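Local coordinates for histidine phosphotransfer protein (Medicago truncatula, PDB 4G78) that probably relays phosphoryl groups from cytokinin-sensing histidine kinases to response regulators, through a histidine carried on a helix bundle, at residues F42-E45 with V46-F50; L134-L137 with Q138-K142. All coordinates share one frame; numbering follows the deposited sequence.

Contact 1 (F42-E45 with V46-F50); sequences FVIE and VMTMF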
loop_
_atom_site.group_PDB
_atom_site.type_symbol
_atom_site.label_atom_id
_atom_site.label_comp_id
_atom_site.label_asym_id
_atom_site.label_seq_id
_atom_site.Cartn_x
_atom_site.Cartn_y
_atom_site.Cartn_z
ATOM N N PHE A 42 -0.260 13.698 8.393
ATOM C CA PHE A 42 1.051 13.142 8.207
ATOM C C PHE A 42 0.961 11.838 7.440
ATOM O O PHE A 42 1.712 11.562 6.520
ATOM C CB PHE A 42 1.726 12.962 9.624
ATOM C CG PHE A 42 2.903 12.053 9.602
ATOM C CD1 PHE A 42 4.093 12.383 8.967
ATOM C CD2 PHE A 42 2.819 10.835 10.225
ATOM C CE1 PHE A 42 5.175 11.503 9.063
ATOM C CE2 PHE A 42 3.897 9.987 10.289
ATOM C CZ PHE A 42 5.071 10.325 9.717
ATOM N N VAL A 43 0.014 10.976 7.846
ATOM C CA VAL A 43 -0.116 9.673 7.158
ATOM C C VAL A 43 -0.492 9.857 5.714
ATOM O O VAL A 43 -0.020 9.111 4.860
ATOM C CB VAL A 43 -1.024 8.696 7.975
ATOM C CG1 VAL A 43 -2.483 9.114 8.095
ATOM C CG2 VAL A 43 -0.934 7.250 7.452
ATOM N N ILE A 44 -1.340 10.849 5.394
ATOM C CA ILE A 44 -1.703 11.127 4.011
ATOM C C ILE A 44 -0.468 11.538 3.223
ATOM O O ILE A 44 -0.283 11.103 2.089
ATOM C CB ILE A 44 -2.866 12.142 3.871
ATOM C CG1 ILE A 44 -4.111 11.618 4.603
ATOM C CG2 ILE A 44 -3.128 12.497 2.431
ATOM C CD1 ILE A 44 -5.282 12.564 4.668
ATOM N N GLU A 45 0.366 12.410 3.810
ATOM C CA GLU A 45 1.591 12.867 3.147
ATOM C C GLU A 45 2.500 11.652 2.823
ATOM O O GLU A 45 3.055 11.547 1.732
ATOM C CB GLU A 45 2.329 13.933 3.880
ATOM C CG GLU A 45 1.531 15.216 4.048
ATOM C CD GLU A 45 0.956 15.913 2.807
ATOM O OE1 GLU A 45 1.804 16.582 2.173
ATOM O OE2 GLU A 45 -0.240 15.769 2.551
ATOM N N VAL A 46 2.697 10.815 3.834
ATOM C CA VAL A 46 3.529 9.612 3.665
ATOM C C VAL A 46 2.933 8.722 2.562
ATOM O O VAL A 46 3.682 8.244 1.691
ATOM C CB VAL A 46 3.647 8.851 4.964
ATOM C CG1 VAL A 46 4.226 7.469 4.763
ATOM C CG2 VAL A 46 4.499 9.615 5.984
ATOM N N MET A 47 1.644 8.461 2.621
ATOM C CA MET A 47 1.054 7.552 1.662
ATOM C C MET A 47 1.145 8.125 0.254
ATOM O O MET A 47 1.299 7.336 -0.673
ATOM C CB MET A 47 -0.374 7.190 2.041
ATOM C CG MET A 47 -0.471 6.270 3.256
ATOM S SD MET A 47 0.744 4.996 3.634
ATOM C CE MET A 47 -0.272 3.714 4.151
ATOM N N THR A 48 1.023 9.435 0.062
ATOM C CA THR A 48 1.134 9.988 -1.289
ATOM C C THR A 48 2.562 9.712 -1.821
ATOM O O THR A 48 2.717 9.359 -2.996
ATOM C CB THR A 48 0.796 11.469 -1.241
ATOM O OG1 THR A 48 -0.507 11.649 -0.872
ATOM C CG2 THR A 48 1.125 12.117 -2.600
ATOM N N MET A 49 3.552 9.860 -0.995
ATOM C CA MET A 49 4.944 9.548 -1.395
ATOM C C MET A 49 5.060 8.083 -1.802
ATOM O O MET A 49 5.688 7.747 -2.795
ATOM C CB MET A 49 5.890 9.920 -0.269
ATOM C CG MET A 49 6.010 11.400 -0.043
ATOM S SD MET A 49 6.961 11.723 1.487
ATOM C CE MET A 49 6.896 13.510 1.469
ATOM N N PHE A 50 4.493 7.203 -0.975
ATOM C CA PHE A 50 4.498 5.773 -1.236
ATOM C C PHE A 50 3.766 5.436 -2.528
ATOM O O PHE A 50 4.262 4.616 -3.320
ATOM C CB PHE A 50 3.872 5.056 -0.026
ATOM C CG PHE A 50 3.585 3.596 -0.299
ATOM C CD1 PHE A 50 4.557 2.662 -0.290
ATOM C CD2 PHE A 50 2.283 3.196 -0.539
ATOM C CE1 PHE A 50 4.321 1.350 -0.532
ATOM C CE2 PHE A 50 1.984 1.868 -0.785
ATOM C CZ PHE A 50 3.063 0.935 -0.764
HETATM O O HOH W 1 -2.305 10.168 0.266
HETATM O O HOH W 2 -0.836 14.395 -0.198
#
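A chi1 of 164° turns the F42 ring away from its own amide and along the helix toward V46, whose CG2 stands anti to its carbonyl carbon and points back at it. The methyl lies over one ring face as a CH-pi contact, 4.0 Å from V46 CG2 to the F42 ring centroid and 25° off the normal, displaced toward the rim near CE1 and CZ. This i to i+4 pair rides on an alpha-helical turn: V46 N donates to F42 O at 3.0 Å, nearly straight at 170°, and the next three amides, M47, T48 and M49, repeat the pattern to V43, I44 and E45. On the polar flank T48 OG1 gathers two waters. One is hydrogen-bonded to T48 OG1 at 2.6 Å and donates to I44 O, giving that carbonyl a second donor beside T48 N; the other, bonded to T48 OG1 at 2.8 Å, donates to E45 OE2, bridging carboxylate to hydroxyl. V43 and M47 meet only loosely, 4.3 Å between V43 CG2 and M47 CG. Their side of helix 41-66 faces F28 of helix 26-32, while I44 and M47 pack on helix 110-145 and V46 touches V89 of helix 72-89.

Contact 2 (L134-L137 with Q138-K142); sequences LFKL and QQEIK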
loop_
_atom_site.group_PDB
_atom_site.type_symbol
_atom_site.label_atom_id
_atom_site.label_comp_id
_atom_site.label_asym_id
_atom_site.label_seq_id
_atom_site.Cartn_x
_atom_site.Cartn_y
_atom_site.Cartn_z
ATOM N N LEU A 134 -10.551 5.838 3.252
ATOM C CA LEU A 134 -10.215 6.196 4.628
ATOM C C LEU A 134 -9.964 7.715 4.692
ATOM O O LEU A 134 -10.491 8.420 5.561
ATOM C CB LEU A 134 -9.046 5.268 5.031
ATOM C CG LEU A 134 -8.702 5.292 6.531
ATOM C CD1 LEU A 134 -9.785 5.078 7.424
ATOM C CD2 LEU A 134 -7.568 4.330 6.710
ATOM N N PHE A 135 -9.121 8.200 3.790
ATOM C CA PHE A 135 -8.727 9.588 3.821
ATOM C C PHE A 135 -9.885 10.515 3.465
ATOM O O PHE A 135 -10.009 11.610 4.023
ATOM C CB PHE A 135 -7.548 9.809 2.864
ATOM C CG PHE A 135 -6.309 9.000 3.209
ATOM C CD1 PHE A 135 -6.035 8.556 4.488
ATOM C CD2 PHE A 135 -5.391 8.732 2.190
ATOM C CE1 PHE A 135 -4.863 7.874 4.804
ATOM C CE2 PHE A 135 -4.203 8.032 2.500
ATOM C CZ PHE A 135 -3.977 7.610 3.790
ATOM N N LYS A 136 -10.779 10.068 2.556
ATOM C CA LYS A 136 -11.977 10.863 2.234
ATOM C C LYS A 136 -12.800 11.088 3.485
ATOM O O LYS A 136 -13.247 12.205 3.766
ATOM C CB LYS A 136 -12.815 10.095 1.165
ATOM C CG LYS A 136 -14.156 10.821 0.787
ATOM C CD LYS A 136 -14.968 9.946 -0.189
ATOM C CE LYS A 136 -16.146 10.594 -0.784
ATOM N NZ LYS A 136 -17.283 10.746 0.100
ATOM N N LEU A 137 -13.039 10.020 4.238
ATOM C CA LEU A 137 -13.844 10.137 5.447
ATOM C C LEU A 137 -13.148 11.047 6.465
ATOM O O LEU A 137 -13.800 11.877 7.111
ATOM C CB LEU A 137 -14.063 8.751 6.056
ATOM C CG LEU A 137 -14.906 7.787 5.168
ATOM C CD1 LEU A 137 -14.756 6.368 5.697
ATOM C CD2 LEU A 137 -16.369 8.238 5.145
ATOM N N GLN A 138 -11.835 10.891 6.642
ATOM C CA GLN A 138 -11.106 11.733 7.589
ATOM C C GLN A 138 -11.241 13.187 7.218
ATOM O O GLN A 138 -11.421 14.066 8.091
ATOM C CB GLN A 138 -9.610 11.437 7.583
ATOM C CG GLN A 138 -9.353 10.148 8.266
ATOM C CD GLN A 138 -7.928 9.696 8.323
ATOM O OE1 GLN A 138 -7.600 8.738 9.059
ATOM N NE2 GLN A 138 -7.070 10.250 7.536
ATOM N N GLN A 139 -11.136 13.502 5.943
ATOM C CA GLN A 139 -11.232 14.867 5.451
ATOM C C GLN A 139 -12.631 15.470 5.701
ATOM O O GLN A 139 -12.781 16.608 6.004
ATOM C CB GLN A 139 -10.794 14.957 4.007
ATOM C CG GLN A 139 -9.271 14.700 3.890
ATOM C CD GLN A 139 -8.394 15.528 4.751
ATOM O OE1 GLN A 139 -8.486 16.701 4.982
ATOM N NE2 GLN A 139 -7.533 14.639 5.272
ATOM N N GLU A 140 -13.659 14.607 5.478
ATOM C CA GLU A 140 -15.021 15.081 5.710
ATOM C C GLU A 140 -15.249 15.379 7.199
ATOM O O GLU A 140 -15.931 16.345 7.545
ATOM C CB GLU A 140 -16.026 14.076 5.191
ATOM C CG GLU A 140 -16.047 14.005 3.686
ATOM C CD GLU A 140 -16.943 12.939 3.131
ATOM O OE1 GLU A 140 -17.609 12.235 3.885
ATOM O OE2 GLU A 140 -16.978 12.844 1.850
ATOM N N ILE A 141 -14.710 14.565 8.071
ATOM C CA ILE A 141 -14.788 14.810 9.509
ATOM C C ILE A 141 -14.086 16.107 9.862
ATOM O O ILE A 141 -14.614 16.961 10.612
ATOM C CB ILE A 141 -14.258 13.629 10.287
ATOM C CG1 ILE A 141 -15.222 12.436 10.155
ATOM C CG2 ILE A 141 -14.016 13.990 11.762
ATOM C CD1 ILE A 141 -14.695 11.130 10.648
ATOM N N LYS A 142 -12.905 16.343 9.303
ATOM C CA LYS A 142 -12.186 17.624 9.535
ATOM C C LYS A 142 -13.041 18.789 9.103
ATOM O O LYS A 142 -13.099 19.810 9.744
ATOM C CB LYS A 142 -10.873 17.596 8.816
ATOM C CG LYS A 142 -9.956 18.771 9.090
ATOM C CD LYS A 142 -8.506 18.416 8.823
ATOM C CE LYS A 142 -8.179 18.190 7.395
ATOM N NZ LYS A 142 -6.738 18.562 7.031
#
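The F135 ring and the Q138 amide run side by side and point the same way, their planes 36° apart, with Q138 NE2 coming obliquely to the ring at 3.6 Å from F135 CD1. The pair belongs to one continuous piece of helix 110-145, the long C-terminal helix of the histidine phosphotransfer helix bundle. Successive i to i+4 bonds hold the backbone: Q138 N donates to L134 O at 3.0 Å, Q139 N to F135 O at 2.9 Å, and E140 and I141 follow in the same way to K136 and L137. CG of Q138 stands anti to its carbonyl carbon (chi1 -74°), and the extended chain beyond it carries the amide back alongside F135; on the way CG passes 3.4 Å from L134 O. Q139 bends at chi2 instead, and its NE2 donates to D41 OD1 at the start of helix 41-66. The other carboxylate oxygen of D41 forms a salt bridge with K142 NZ, so two residues of this segment grip one aspartate and tie the two helices together. Toward helix 6-20, L134 and Q138 touch L11, E140 touches L7 and I141 touches H8. The exposed K136 pairs with E140 one turn on. The lysine chain runs out extended as far as CE and then bends at chi4 (-75°), bringing its ammonium group over to the glutamate, and the two side chains cross obliquely. K136 NZ meets E140 OE2 at 2.7 Å, on the syn side of the carboxylate and 24° out of its plane.

How the contacts relate
Contact 1 and contact 2 are short pieces of two helices, 41-66 and 110-145, packed against each other in the bundle, with centres about 14 Å apart. I44 is the main bridge: its CG1 lies 3.6 Å from F135 CD1, and its CD1 comes 4.1 Å from Q138 NE2. M47 adds a second apolar link, its CG 3.8 Å from F135 CZ, so F135 meets side chains one turn apart on helix 41-66. The predicted phosphorylation site, H80, is carried by helix 72-89, which contact 1 touches through V46, M47 and F50; contact 2, on helix 110-145, meets helix 6-20, and both contacts touch helix 26-32.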